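Local structure of GTP pyrophosphokinase (2BE3) at residues R62-Y66 / A67-H71; H71-Q74 / D75-G78. The protein probably transfers pyrophosphate from ATP to GTP or GDP, making the alarmone (p)ppGpp of the bacterial stringent response, as RelA/SpoT-family synthetases do. All blocks are in the same frame, centred on the assembly; numbering follows the deposited sequence.

Contact 1: R62-Y66 / A67-H71; sequences RGITY and ATLEH
Thr-65 and Tyr-66 each offer a backbone carbonyl to the turn that follows them, and both bonds are weak. The amide N of Thr-68 reaches Thr-65 O at 3.3 Å with a bent N-H...O angle of 132°, while Leu-69 N points more directly at Tyr-66 O, 3.4 Å away and at 154°. Tyr-66 O has further help from a water, 2.9 Å from it, which also accepts from Glu-70 N at 2.8 Å. A single solvent molecule thus links the loop to an amide in the first turn of the helix. Glu-70 OE2 also reaches this water, at 3.3 Å, though the water has more acceptors near it than protons to give; OE1 of the same carboxylate forms a salt bridge with Lys-137.

This is a helix entry: residues 63-68 lead from helix 52-62, after which Gly-63 leaves helical geometry with positive phi, into the short helix 69-72 of the RelA/SpoT synthetase region. The two threonine hydroxyls turn toward one another here, OG1 of Thr-65 lying 3.5 Å from OG1 of Thr-68. Thr-68 OG1 is hydrogen-bonded to the carboxylate of Asp-72, one helical turn ahead.

The rest of the contact is apolar. The CG2 branch of Ile-64 presses on the backbone at Leu-69, 3.6 Å from its CA, and meets the CD1 methyl of that leucine. With CG trans to the backbone N (chi1 177°), Leu-69 sends its other methyl, CD2, to the rim of the Tyr-66 ring, near the ring plane, 4.3 Å from CD1 of the tyrosine. Met-59 of helix 52-62 touches Ile-64, Tyr-66 and Leu-69 alike, and Tyr-66 OH makes a weak hydrogen bond to Lys-56 NZ.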
# COMPACT_ATOMS: atom_id res chain seq x y z
N ARG A 62 25.76 7.12 -16.95
CA ARG A 62 25.87 5.65 -16.93
C ARG A 62 25.72 5.03 -18.31
O ARG A 62 26.07 3.86 -18.51
CB ARG A 62 24.81 5.03 -16.01
CG ARG A 62 24.90 5.42 -14.56
CD ARG A 62 25.90 4.55 -13.88
NE ARG A 62 26.74 5.28 -12.92
CZ ARG A 62 27.85 4.78 -12.38
NH1 ARG A 62 28.28 3.55 -12.72
NH2 ARG A 62 28.55 5.50 -11.51
N GLY A 63 25.19 5.82 -19.25
CA GLY A 63 25.01 5.39 -20.63
C GLY A 63 23.68 4.69 -20.83
O GLY A 63 23.55 3.81 -21.65
N ILE A 64 22.70 5.06 -20.03
CA ILE A 64 21.37 4.49 -20.08
C ILE A 64 20.52 5.29 -21.08
O ILE A 64 20.50 6.52 -21.02
CB ILE A 64 20.77 4.53 -18.67
CG1 ILE A 64 21.67 3.71 -17.75
CG2 ILE A 64 19.30 4.09 -18.66
CD1 ILE A 64 21.39 3.95 -16.28
N THR A 65 19.86 4.60 -22.00
CA THR A 65 18.87 5.18 -22.90
C THR A 65 17.45 5.04 -22.36
O THR A 65 17.23 4.39 -21.35
CB THR A 65 18.87 4.44 -24.25
OG1 THR A 65 18.91 3.03 -24.00
CG2 THR A 65 20.09 4.83 -25.06
N TYR A 66 16.48 5.67 -23.03
CA TYR A 66 15.08 5.60 -22.61
C TYR A 66 14.55 4.18 -22.65
O TYR A 66 13.79 3.79 -21.76
CB TYR A 66 14.19 6.55 -23.42
CG TYR A 66 14.36 7.98 -22.95
CD1 TYR A 66 14.18 8.31 -21.60
CD2 TYR A 66 14.73 8.98 -23.83
CE1 TYR A 66 14.36 9.61 -21.15
CE2 TYR A 66 14.91 10.28 -23.40
CZ TYR A 66 14.73 10.59 -22.06
OH TYR A 66 14.90 11.89 -21.65
N ALA A 67 14.97 3.42 -23.65
CA ALA A 67 14.55 2.03 -23.80
C ALA A 67 14.97 1.14 -22.62
O ALA A 67 14.20 0.30 -22.19
CB ALA A 67 15.06 1.48 -25.08
N THR A 68 16.16 1.37 -22.05
CA THR A 68 16.65 0.50 -20.97
C THR A 68 16.51 1.13 -19.58
O THR A 68 16.88 0.54 -18.56
CB THR A 68 18.10 0.02 -21.25
OG1 THR A 68 19.02 1.09 -21.04
CG2 THR A 68 18.24 -0.45 -22.69
N LEU A 69 15.95 2.33 -19.54
CA LEU A 69 15.87 3.10 -18.32
C LEU A 69 15.31 2.30 -17.15
O LEU A 69 15.90 2.27 -16.06
CB LEU A 69 15.06 4.36 -18.57
CG LEU A 69 14.80 5.26 -17.36
CD1 LEU A 69 16.14 5.63 -16.66
CD2 LEU A 69 13.97 6.49 -17.74
N GLU A 70 14.19 1.60 -17.36
CA GLU A 70 13.53 0.90 -16.26
C GLU A 70 14.29 -0.37 -15.83
O GLU A 70 14.04 -0.93 -14.75
CB GLU A 70 12.10 0.56 -16.67
CG GLU A 70 12.01 -0.48 -17.77
CD GLU A 70 10.58 -0.67 -18.23
OE1 GLU A 70 9.93 -1.63 -17.78
OE2 GLU A 70 10.10 0.16 -19.03
N HIS A 71 15.21 -0.80 -16.67
CA HIS A 71 15.95 -1.99 -16.38
C HIS A 71 17.28 -1.68 -15.71
O HIS A 71 17.80 -2.52 -14.96
CB HIS A 71 16.19 -2.81 -17.68
CG HIS A 71 14.95 -3.02 -18.49
ND1 HIS A 71 13.97 -3.93 -18.14
CD2 HIS A 71 14.51 -2.42 -19.63
CE1 HIS A 71 13.00 -3.91 -19.03
NE2 HIS A 71 13.30 -3.01 -19.95
O HOH W 1 12.70 2.07 -19.69

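Contact 2: H71-Q74 / D75-G78; sequences HDLQ and DIAG
Leu-73 and Ile-76 pack at about a right angle, the CD2 methyl of the leucine set 3.8 Å from CG1 of the isoleucine. They belong to the short connection by which helix 69-72 runs into strand 77-83, an inner strand of the mixed five-stranded sheet in the RelA/SpoT synthetase region. Leu-73 is the first residue to leave helical geometry, and with CG opposite the backbone N (chi1 -160°) its side chain is carried over toward the residues that follow. There the two methyls part: CD2 lies against Ile-76, whereas CD1 comes within 3.7 Å of Asp-75 OD1. On the isoleucine side, CD1 comes within 4.0 Å of Leu-73 CB.

Asp-75 carries its carboxylate between its own backbone N and carbonyl carbon (chi1 67°), which brings OD1 beside that leucine methyl. The buried acid is well supplied with positive charge: OD2 forms salt bridges with Arg-48 and Lys-50, OD1 with Lys-58. Asp-75 also touches Glu-142 of strand 137-147, an acidic pair consistent with the probable metal-binding site of RelA/SpoT synthetases. Gln-74 directs its extended chain elsewhere: NE2 is hydrogen-bonded to Gln-106 OE1, and OE1 makes a weak hydrogen bond to Arg-108 NH2.

Further out, Ile-55 of helix 52-62 touches both Leu-73 and Ile-76, while Leu-12 and Tyr-15 of helix 6-35 also bear on Ile-76, so the isoleucine meets two helices and Leu-73 rests on helix 52-62. Backbone bonds from Ile-76 to Lys-50, Ala-77 to Glu-142 and Gly-78 to Arg-48 then tie the start of the strand to its neighbours. Across the turn itself a water does the bridging, donating to Leu-73 O at 2.8 Å and accepting a weak bond from Ile-76 N at 3.2 Å.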
# COMPACT_ATOMS: atom_id res chain seq x y z
N HIS A 71 15.21 -0.80 -16.67
CA HIS A 71 15.95 -1.99 -16.38
C HIS A 71 17.28 -1.68 -15.71
O HIS A 71 17.80 -2.52 -14.96
CB HIS A 71 16.19 -2.81 -17.68
CG HIS A 71 14.95 -3.02 -18.49
ND1 HIS A 71 13.97 -3.93 -18.14
CD2 HIS A 71 14.51 -2.42 -19.63
CE1 HIS A 71 13.00 -3.91 -19.03
NE2 HIS A 71 13.30 -3.01 -19.95
N ASP A 72 17.84 -0.51 -16.01
CA ASP A 72 19.23 -0.22 -15.66
C ASP A 72 19.36 0.70 -14.46
O ASP A 72 20.33 0.60 -13.74
CB ASP A 72 20.00 0.41 -16.83
CG ASP A 72 20.27 -0.56 -17.99
OD1 ASP A 72 20.16 -1.81 -17.84
OD2 ASP A 72 20.63 -0.06 -19.09
N LEU A 73 18.40 1.61 -14.28
CA LEU A 73 18.38 2.51 -13.14
C LEU A 73 17.64 1.91 -11.94
O LEU A 73 16.42 1.77 -11.95
CB LEU A 73 17.78 3.87 -13.55
CG LEU A 73 18.08 5.08 -12.68
CD1 LEU A 73 19.55 5.08 -12.27
CD2 LEU A 73 17.67 6.39 -13.33
N GLN A 74 18.37 1.58 -10.88
CA GLN A 74 17.80 0.82 -9.77
C GLN A 74 16.96 1.60 -8.74
O GLN A 74 16.22 0.99 -7.96
CB GLN A 74 18.90 0.03 -9.07
CG GLN A 74 19.44 -1.13 -9.96
CD GLN A 74 20.54 -1.95 -9.27
OE1 GLN A 74 21.38 -1.41 -8.52
NE2 GLN A 74 20.52 -3.26 -9.51
N ASP A 75 17.04 2.92 -8.74
CA ASP A 75 16.52 3.66 -7.62
C ASP A 75 15.67 4.83 -8.06
O ASP A 75 15.63 5.84 -7.37
CB ASP A 75 17.68 4.14 -6.74
CG ASP A 75 18.56 5.19 -7.44
OD1 ASP A 75 18.90 5.01 -8.63
OD2 ASP A 75 18.88 6.24 -6.78
N ILE A 76 14.99 4.71 -9.19
CA ILE A 76 13.90 5.63 -9.48
C ILE A 76 12.91 5.65 -8.31
O ILE A 76 12.50 6.73 -7.87
CB ILE A 76 13.23 5.32 -10.83
CG1 ILE A 76 14.27 5.44 -11.97
CG2 ILE A 76 12.11 6.31 -11.07
CD1 ILE A 76 13.88 4.72 -13.25
N ALA A 77 12.54 4.49 -7.78
CA ALA A 77 11.86 4.39 -6.49
C ALA A 77 12.94 4.11 -5.42
O ALA A 77 13.77 3.20 -5.58
CB ALA A 77 10.81 3.31 -6.54
N GLY A 78 13.00 4.96 -4.40
CA GLY A 78 14.03 4.86 -3.37
C GLY A 78 13.35 4.91 -2.01
O GLY A 78 12.50 5.76 -1.79
O HOH W 2 14.08 1.92 -10.45

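Overall arrangement
Contacts 1 and 2 are successive bends of one chain, sharing His-71 and lying at the entry and exit of helix 69-72, with centres about 10 Å apart. They are joined by packing: Ile-64 CG1 meets Asp-72 CB at 3.8 Å, and Leu-69 CD1 approaches Ile-76 CD1 at 4.2 Å. Ile-55 of helix 52-62 touches leucines in both. The path runs inward, from about 21 Å between contact and chain centres at contact 1 to about 12 Å at contact 2, which, with Asp-75, probably lies nearer the synthetase site. The Tyr-66 side chain lies about 4 Å from a bound tetraethylene glycol, probably a crystallisation additive and weak evidence for a substrate pocket.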